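Nucleotidyltransferase-like protein (Exiguobacterium sibiricum, PDB 3C18) is of no established function but probably transfers nucleotidyl groups, and carries a C-terminal helix-turn-helix region that may bind nucleic acid. Local coordinates at residues E229-R232 / P237-M240; M231-R236 / E246-E251; D261-I264 / L268-I271. All coordinates share one frame; numbering follows the deposited sequence. Where two conformers were deposited one is given.

Contact 1 of 3, residues E229-R232 / P237-M240; sequences EVMR and PWTM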
loop_
_atom_site.group_PDB
_atom_site.type_symbol
_atom_site.label_atom_id
_atom_site.label_comp_id
_atom_site.label_asym_id
_atom_site.label_seq_id
_atom_site.Cartn_x
_atom_site.Cartn_y
_atom_site.Cartn_z
ATOM N N GLU A 229 -6.319 -13.447 -19.958
ATOM C CA GLU A 229 -6.725 -14.837 -19.776
ATOM C C GLU A 229 -8.079 -14.872 -19.092
ATOM O O GLU A 229 -8.942 -15.669 -19.454
ATOM C CB GLU A 229 -5.726 -15.618 -18.933
ATOM C CG GLU A 229 -6.092 -17.095 -18.712
ATOM N N VAL A 230 -8.267 -14.019 -18.091
ATOM C CA VAL A 230 -9.574 -13.973 -17.396
ATOM C C VAL A 230 -10.638 -13.505 -18.396
ATOM O O VAL A 230 -11.753 -14.030 -18.448
ATOM C CB VAL A 230 -9.560 -13.051 -16.155
ATOM C CG1 VAL A 230 -10.998 -12.698 -15.694
ATOM C CG2 VAL A 230 -8.790 -13.711 -15.046
HETATM N N MSE A 231 -10.279 -12.529 -19.218
HETATM C CA MSE A 231 -11.246 -11.949 -20.165
HETATM C C MSE A 231 -11.682 -12.939 -21.222
HETATM O O MSE A 231 -12.848 -12.980 -21.637
HETATM C CB MSE A 231 -10.706 -10.685 -20.795
HETATM C CG MSE A 231 -10.729 -9.530 -19.869
HETATM SE SE MSE A 231 -9.950 -7.900 -20.590
HETATM C CE MSE A 231 -11.462 -7.284 -21.640
ATOM N N ARG A 232 -10.763 -13.799 -21.617
ATOM C CA ARG A 232 -11.040 -14.739 -22.701
ATOM C C ARG A 232 -11.860 -15.905 -22.215
ATOM O O ARG A 232 -12.185 -16.769 -22.998
ATOM C CB ARG A 232 -9.762 -15.271 -23.327
ATOM C CG ARG A 232 -9.124 -14.276 -24.221
ATOM C CD ARG A 232 -7.733 -14.743 -24.613
ATOM N NE ARG A 232 -7.126 -13.739 -25.481
ATOM C CZ ARG A 232 -5.877 -13.322 -25.359
ATOM N NH1 ARG A 232 -5.118 -13.828 -24.394
ATOM N NH2 ARG A 232 -5.400 -12.393 -26.177
ATOM N N PRO A 237 -17.613 -9.227 -25.360
ATOM C CA PRO A 237 -16.971 -8.162 -24.605
ATOM C C PRO A 237 -17.513 -8.053 -23.210
ATOM O O PRO A 237 -18.560 -8.585 -22.909
ATOM C CB PRO A 237 -17.315 -6.927 -25.423
ATOM C CG PRO A 237 -17.625 -7.430 -26.764
ATOM C CD PRO A 237 -18.274 -8.742 -26.560
ATOM N N TRP A 238 -16.757 -7.337 -22.383
ATOM C CA TRP A 238 -17.087 -7.081 -20.998
ATOM C C TRP A 238 -17.413 -5.642 -20.794
ATOM O O TRP A 238 -16.758 -4.768 -21.388
ATOM C CB TRP A 238 -15.891 -7.328 -20.129
ATOM C CG TRP A 238 -15.376 -8.707 -20.083
ATOM C CD1 TRP A 238 -14.736 -9.381 -21.078
ATOM C CD2 TRP A 238 -15.362 -9.561 -18.943
ATOM N NE1 TRP A 238 -14.355 -10.625 -20.623
ATOM C CE2 TRP A 238 -14.761 -10.769 -19.330
ATOM C CE3 TRP A 238 -15.828 -9.439 -17.644
ATOM C CZ2 TRP A 238 -14.556 -11.812 -18.449
ATOM C CZ3 TRP A 238 -15.648 -10.498 -16.778
ATOM C CH2 TRP A 238 -15.013 -11.664 -17.182
ATOM N N THR A 239 -18.385 -5.363 -19.921
ATOM C CA THR A 239 -18.561 -3.960 -19.490
ATOM C C THR A 239 -17.516 -3.715 -18.383
ATOM O O THR A 239 -17.009 -4.640 -17.793
ATOM C CB THR A 239 -19.955 -3.703 -18.915
ATOM O OG1 THR A 239 -20.125 -4.492 -17.736
ATOM C CG2 THR A 239 -21.036 -4.038 -19.902
HETATM N N MSE A 240 -17.216 -2.461 -18.083
HETATM C CA MSE A 240 -16.289 -2.148 -16.997
HETATM C C MSE A 240 -16.815 -2.702 -15.701
HETATM O O MSE A 240 -16.091 -3.290 -14.921
HETATM C CB MSE A 240 -16.097 -0.629 -16.849
HETATM C CG MSE A 240 -15.178 -0.195 -15.720
HETATM SE SE MSE A 240 -13.426 -1.085 -15.743
HETATM C CE MSE A 240 -12.595 -0.385 -17.354
#

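Contact 2 of 3, residues M231-R236 / E246-E251; sequences MRERDR and ESRLTE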
loop_
_atom_site.group_PDB
_atom_site.type_symbol
_atom_site.label_atom_id
_atom_site.label_comp_id
_atom_site.label_asym_id
_atom_site.label_seq_id
_atom_site.Cartn_x
_atom_site.Cartn_y
_atom_site.Cartn_z
HETATM N N MSE A 231 -10.279 -12.529 -19.218
HETATM C CA MSE A 231 -11.246 -11.949 -20.165
HETATM C C MSE A 231 -11.682 -12.939 -21.222
HETATM O O MSE A 231 -12.848 -12.980 -21.637
HETATM C CB MSE A 231 -10.706 -10.685 -20.795
HETATM C CG MSE A 231 -10.729 -9.530 -19.869
HETATM SE SE MSE A 231 -9.950 -7.900 -20.590
HETATM C CE MSE A 231 -11.462 -7.284 -21.640
ATOM N N ARG A 232 -10.763 -13.799 -21.617
ATOM C CA ARG A 232 -11.040 -14.739 -22.701
ATOM C C ARG A 232 -11.860 -15.905 -22.215
ATOM O O ARG A 232 -12.185 -16.769 -22.998
ATOM C CB ARG A 232 -9.762 -15.271 -23.327
ATOM C CG ARG A 232 -9.124 -14.276 -24.221
ATOM C CD ARG A 232 -7.733 -14.743 -24.613
ATOM N NE ARG A 232 -7.126 -13.739 -25.481
ATOM C CZ ARG A 232 -5.877 -13.322 -25.359
ATOM N NH1 ARG A 232 -5.118 -13.828 -24.394
ATOM N NH2 ARG A 232 -5.400 -12.393 -26.177
ATOM N N GLU A 233 -12.171 -15.919 -20.930
ATOM C CA GLU A 233 -13.042 -16.968 -20.376
ATOM C C GLU A 233 -14.469 -16.789 -20.854
ATOM O O GLU A 233 -15.339 -17.625 -20.597
ATOM C CB GLU A 233 -13.002 -17.039 -18.857
ATOM C CG GLU A 233 -11.718 -17.675 -18.413
ATOM C CD GLU A 233 -11.643 -17.927 -16.928
ATOM O OE1 GLU A 233 -12.275 -17.172 -16.131
ATOM O OE2 GLU A 233 -10.917 -18.884 -16.565
ATOM N N ARG A 234 -14.698 -15.694 -21.558
ATOM C CA ARG A 234 -15.996 -15.483 -22.203
ATOM C C ARG A 234 -15.761 -14.972 -23.585
ATOM O O ARG A 234 -14.752 -14.347 -23.866
ATOM C CB ARG A 234 -16.957 -14.604 -21.388
ATOM C CG ARG A 234 -16.704 -13.133 -21.407
ATOM C CD ARG A 234 -17.768 -12.377 -20.624
ATOM N NE ARG A 234 -17.849 -12.809 -19.237
ATOM C CZ ARG A 234 -18.587 -12.209 -18.307
ATOM N NH1 ARG A 234 -19.311 -11.141 -18.610
ATOM N NH2 ARG A 234 -18.587 -12.666 -17.069
ATOM N N ASP A 235 -16.703 -15.280 -24.456
ATOM C CA ASP A 235 -16.516 -15.078 -25.878
ATOM C C ASP A 235 -17.093 -13.787 -26.402
ATOM O O ASP A 235 -17.266 -13.614 -27.594
ATOM C CB ASP A 235 -17.089 -16.266 -26.645
ATOM C CG ASP A 235 -16.270 -16.588 -27.884
ATOM O OD1 ASP A 235 -15.099 -16.118 -27.957
ATOM O OD2 ASP A 235 -16.791 -17.304 -28.781
ATOM N N ARG A 236 -17.300 -12.836 -25.511
ATOM C CA ARG A 236 -17.910 -11.552 -25.882
ATOM C C ARG A 236 -17.341 -10.461 -25.016
ATOM O O ARG A 236 -16.648 -10.709 -24.069
ATOM C CB ARG A 236 -19.416 -11.662 -25.683
ATOM C CG ARG A 236 -19.742 -11.903 -24.288
ATOM C CD ARG A 236 -21.194 -12.202 -24.075
ATOM N NE ARG A 236 -21.355 -12.609 -22.681
ATOM C CZ ARG A 236 -21.075 -13.838 -22.247
ATOM N NH1 ARG A 236 -20.641 -14.770 -23.091
ATOM N NH2 ARG A 236 -21.207 -14.124 -20.980
ATOM N N GLU A 246 -15.797 -9.062 -11.271
ATOM C CA GLU A 246 -15.256 -10.418 -11.494
ATOM C C GLU A 246 -14.303 -10.752 -10.361
ATOM O O GLU A 246 -13.372 -10.029 -10.095
ATOM C CB GLU A 246 -14.545 -10.452 -12.829
ATOM C CG GLU A 246 -13.984 -11.771 -13.221
ATOM C CD GLU A 246 -15.039 -12.826 -13.390
ATOM O OE1 GLU A 246 -16.218 -12.481 -13.668
ATOM O OE2 GLU A 246 -14.683 -13.999 -13.204
ATOM N N SER A 247 -14.535 -11.857 -9.693
ATOM C CA SER A 247 -13.763 -12.155 -8.480
ATOM C C SER A 247 -12.273 -12.311 -8.734
ATOM O O SER A 247 -11.440 -11.826 -7.950
ATOM C CB SER A 247 -14.345 -13.371 -7.755
ATOM O OG SER A 247 -14.132 -14.523 -8.517
ATOM N N ARG A 248 -11.934 -12.886 -9.872
ATOM C CA ARG A 248 -10.513 -13.141 -10.171
ATOM C C ARG A 248 -9.714 -11.870 -10.377
ATOM O O ARG A 248 -8.459 -11.886 -10.416
ATOM C CB ARG A 248 -10.339 -14.058 -11.370
ATOM C CG ARG A 248 -10.845 -15.477 -11.125
ATOM C CD ARG A 248 -10.612 -16.346 -12.337
ATOM N NE ARG A 248 -9.175 -16.529 -12.556
ATOM C CZ ARG A 248 -8.639 -16.994 -13.685
ATOM N NH1 ARG A 248 -9.430 -17.313 -14.709
ATOM N NH2 ARG A 248 -7.314 -17.127 -13.798
ATOM N N LEU A 249 -10.435 -10.763 -10.481
ATOM C CA LEU A 249 -9.786 -9.443 -10.746
ATOM C C LEU A 249 -9.817 -8.529 -9.533
ATOM O O LEU A 249 -9.497 -7.365 -9.589
ATOM C CB LEU A 249 -10.463 -8.753 -11.917
ATOM C CG LEU A 249 -10.345 -9.484 -13.266
ATOM C CD1 LEU A 249 -11.144 -8.768 -14.357
ATOM C CD2 LEU A 249 -8.837 -9.659 -13.631
ATOM N N THR A 250 -10.217 -9.095 -8.419
ATOM C CA THR A 250 -10.385 -8.344 -7.157
ATOM C C THR A 250 -9.193 -7.493 -6.820
ATOM O O THR A 250 -9.295 -6.339 -6.472
ATOM C CB THR A 250 -10.579 -9.298 -5.954
ATOM O OG1 THR A 250 -11.865 -9.921 -6.037
ATOM C CG2 THR A 250 -10.442 -8.544 -4.616
ATOM N N GLU A 251 -8.036 -8.107 -6.896
ATOM C CA GLU A 251 -6.782 -7.427 -6.506
ATOM C C GLU A 251 -6.382 -6.357 -7.498
ATOM O O GLU A 251 -5.543 -5.518 -7.209
ATOM C CB GLU A 251 -5.637 -8.424 -6.364
ATOM C CG GLU A 251 -5.879 -9.512 -5.313
ATOM C CD GLU A 251 -5.995 -8.942 -3.890
ATOM O OE1 GLU A 251 -5.374 -7.896 -3.586
ATOM O OE2 GLU A 251 -6.692 -9.569 -3.076
#

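Contact 3 of 3, residues D261-I264 / L268-I271; sequences DFFI and LIRI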
loop_
_atom_site.group_PDB
_atom_site.type_symbol
_atom_site.label_atom_id
_atom_site.label_comp_id
_atom_site.label_asym_id
_atom_site.label_seq_id
_atom_site.Cartn_x
_atom_site.Cartn_y
_atom_site.Cartn_z
ATOM N N ASP A 261 -7.068 1.156 -20.223
ATOM C CA ASP A 261 -6.806 2.329 -21.066
ATOM C C ASP A 261 -5.518 2.130 -21.815
ATOM O O ASP A 261 -5.371 2.423 -23.015
ATOM C CB ASP A 261 -6.630 3.559 -20.186
ATOM C CG ASP A 261 -6.344 4.835 -20.977
ATOM O OD1 ASP A 261 -7.303 5.464 -21.467
ATOM O OD2 ASP A 261 -5.174 5.266 -21.040
ATOM N N PHE A 262 -4.554 1.610 -21.078
ATOM C CA PHE A 262 -3.235 1.393 -21.636
ATOM C C PHE A 262 -3.268 0.328 -22.715
ATOM O O PHE A 262 -2.777 0.510 -23.799
ATOM C CB PHE A 262 -2.276 0.978 -20.563
ATOM C CG PHE A 262 -0.895 0.804 -21.058
ATOM C CD1 PHE A 262 -0.124 1.879 -21.306
ATOM C CD2 PHE A 262 -0.381 -0.432 -21.262
ATOM C CE1 PHE A 262 1.191 1.732 -21.754
ATOM C CE2 PHE A 262 0.934 -0.596 -21.711
ATOM C CZ PHE A 262 1.708 0.487 -21.942
ATOM N N PHE A 263 -3.885 -0.792 -22.401
ATOM C CA PHE A 263 -3.928 -1.907 -23.327
ATOM C C PHE A 263 -4.702 -1.538 -24.614
ATOM O O PHE A 263 -4.431 -2.033 -25.686
ATOM C CB PHE A 263 -4.503 -3.133 -22.659
ATOM C CG PHE A 263 -3.638 -3.696 -21.549
ATOM C CD1 PHE A 263 -2.298 -3.844 -21.721
ATOM C CD2 PHE A 263 -4.191 -4.133 -20.365
ATOM C CE1 PHE A 263 -1.539 -4.375 -20.718
ATOM C CE2 PHE A 263 -3.417 -4.680 -19.363
ATOM C CZ PHE A 263 -2.103 -4.795 -19.549
ATOM N N ILE A 264 -5.642 -0.610 -24.496
ATOM C CA ILE A 264 -6.422 -0.168 -25.669
ATOM C C ILE A 264 -5.483 0.591 -26.566
ATOM O O ILE A 264 -5.459 0.405 -27.762
ATOM C CB ILE A 264 -7.614 0.749 -25.280
ATOM C CG1 ILE A 264 -8.727 -0.089 -24.612
ATOM C CG2 ILE A 264 -8.132 1.459 -26.518
ATOM C CD1 ILE A 264 -9.781 0.714 -24.050
ATOM N N LEU A 268 -4.127 -4.026 -27.665
ATOM C CA LEU A 268 -4.368 -5.383 -27.108
ATOM C C LEU A 268 -5.796 -5.603 -26.604
ATOM O O LEU A 268 -6.233 -6.715 -26.348
ATOM C CB LEU A 268 -3.398 -5.642 -25.969
ATOM C CG LEU A 268 -1.937 -5.733 -26.428
ATOM C CD1 LEU A 268 -1.007 -5.786 -25.207
ATOM C CD2 LEU A 268 -1.777 -6.961 -27.306
ATOM N N ILE A 269 -6.497 -4.494 -26.448
ATOM C CA ILE A 269 -7.896 -4.510 -26.036
ATOM C C ILE A 269 -8.659 -3.627 -26.987
ATOM O O ILE A 269 -8.184 -2.568 -27.413
ATOM C CB ILE A 269 -8.114 -4.052 -24.562
ATOM C CG1 ILE A 269 -7.817 -5.185 -23.579
ATOM C CG2 ILE A 269 -9.572 -3.654 -24.331
ATOM C CD1 ILE A 269 -7.879 -4.752 -22.119
ATOM N N ARG A 270 -9.831 -4.102 -27.361
ATOM C CA ARG A 270 -10.717 -3.393 -28.275
ATOM C C ARG A 270 -11.874 -2.756 -27.556
ATOM O O ARG A 270 -12.611 -3.403 -26.894
ATOM C CB ARG A 270 -11.274 -4.366 -29.345
ATOM C CG ARG A 270 -12.185 -3.695 -30.393
ATOM C CD ARG A 270 -12.434 -4.606 -31.618
ATOM N NE ARG A 270 -12.536 -6.007 -31.212
ATOM C CZ ARG A 270 -11.642 -6.942 -31.519
ATOM N NH1 ARG A 270 -10.597 -6.644 -32.291
ATOM N NH2 ARG A 270 -11.814 -8.185 -31.075
ATOM N N ILE A 271 -12.024 -1.462 -27.743
ATOM C CA ILE A 271 -13.136 -0.697 -27.135
ATOM C C ILE A 271 -14.302 -0.503 -28.098
ATOM O O ILE A 271 -14.136 -0.140 -29.260
ATOM C CB ILE A 271 -12.636 0.698 -26.573
ATOM C CG1 ILE A 271 -13.742 1.371 -25.796
ATOM C CG2 ILE A 271 -12.156 1.595 -27.678
ATOM C CD1 ILE A 271 -13.301 2.599 -25.032
HETATM O O HOH W 1 -7.370 -1.253 -29.421
#

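Contact 1 of 3, residues E229-R232 / P237-M240
Val230, in the last turn of helix 220-231, meets the six-membered ring of Trp238 twice. Its carbonyl oxygen approaches obliquely, with O 3.6 Å from Trp238 CZ2, and the methyl CG1 lies more loosely beside the ring, 4.4 Å from CH2. Met231, modelled as selenomethionine, makes the tighter grip. Its backbone O accepts a hydrogen bond from Trp238 NE1 at 3.0 Å, nearly straight with an angle of 161° at the hydrogen. The oxygen sits in the ring plane at the indole edge, and the donor lies in the carbonyl plane on a lone pair. An indole edge tied to the end of one helix illustrates how a winged helix-turn-helix closes: Trp238 lies in the short, weakly bonded strand 238-239, where its backbone bonds to Tyr286 join it to strand 281-288, so the bond connects helix and sheet. The Met231 side chain then runs across one face of the same indole. CG lies over the five-membered ring, 4.2 Å from its centroid, in a CH-pi contact; the bend at chi3 (81°) brings the methyl CE back to within 3.9 Å of Trp238 CD1. SE stands obliquely to that ring, a Met-aromatic contact at 5.3 Å from the centroid. Were Trp238 an alanine, Met231 O would probably lose its indole donor, and a gap would be likely to open beside Val230 and the selenomethionine chain. Further contacts on Leu243 bring helix 240-245 against both Met231 and Trp238, while Arg234 adds a cation-pi interaction to the indole.

Contact 2 of 3, residues M231-R236 / E246-E251
Glu233 reaches Arg248 because its CG lies anti to the carbonyl carbon (chi1 -75°) and the chain then runs out extended, whereas Arg248 bends at chi3 (66°) to turn its guanidinium toward the carboxylate. The two side chains cross at about a right angle. Their salt bridge is carried by a single nitrogen: NH1 of Arg248 is 2.9 Å from Glu233 OE2, which meets the guanidinium at its edge and near its plane, and 3.2 Å from OE1. With the planes of the two groups 53° apart, this is not the flat, two-nitrogen pairing of a side-on bridge. The pair spans two connections of the helix-turn-helix: 231-236 follows helix 220-231, and 246-251 is the turn between helices 240-245 and 253-265. Each is shaped locally. Met231 to Arg234 form a type I turn, with Arg234 N bonded to Met231 O at 3.3 Å, and the 3-10 segment opens with Leu249 N on Glu246 O at 3.1 Å. A second, looser pairing lies alongside, where the Arg234 and Glu246 chains run antiparallel past one another. Arg234 NH2 is 4.1 Å from Glu246 OE1, but that oxygen lies far off the guanidinium plane, where none of the N-H groups is aimed, so only the charges attract. Glu233 OE1 and Glu246 OE2 approach to 4.9 Å, a like-charge proximity that the neighbouring arginines probably offset.

Contact 3 of 3, residues D261-I264 / L268-I271
The ring of Phe263 is met obliquely, neither squarely on a face nor at an edge, by the methyls of two residues: Leu268 CD1 lies 4.2 Å from Phe263 CD1, and Ile269 CD1 comes close to Phe263 CD2. At the stem of the side chain, Ile269 CD1 also packs on Phe263 CB at 3.8 Å. Phe228 of helix 220-231 stacks edge-to-face with this ring, which places it in the hydrophobic centre of the winged helix. The backbone of the same residue also faces the strand. Its O accepts from Leu268 N at 2.8 Å, with the donor tilted 19° from the carbonyl plane, and more weakly from Ile269 N. One residue on, Ile264 lies against the strand: CG1, anti to the carbonyl carbon (chi1 -73°), touches Ile269 CG2 at 3.7 Å and carries CD1 to Ile271 CB at 3.8 Å, while the CA-H points at Ile269 O. A water donates to Ile264 O at 3.0 Å; its approach to Ile269 O is too short to be trusted. The short connection passes from helix 253-265, in the position of the recognition helix, into strand 269-275, the first strand of the wing. Because one carbonyl takes a firm bond from one amide and a weak one from the next, while branched aliphatic chains pack beside it, the strand's starting direction is probably set by polar backbone bonds and held by apolar contact.

How the contacts relate
The three contacts belong to one winged helix-turn-helix region but sample different depths of it. Contact 1 is buried, contact 3 partly so, and contact 2 lies at the surface; the chemistry follows, with an indole and selenomethionine in the first, branched aliphatics and backbone amides in the third, and charged side chains in the second. Contacts 1 and 2 start from the same end of helix 220-231, though Met231 packs across contact 1 alone, and they touch where Val230 CG2 packs on Arg248 CZ at 3.6 Å. Contacts 1 and 3 reach opposite outer strands of the same three-stranded sheet, meeting where Met231 SE lies 4.1 Å from Ile269 CD1.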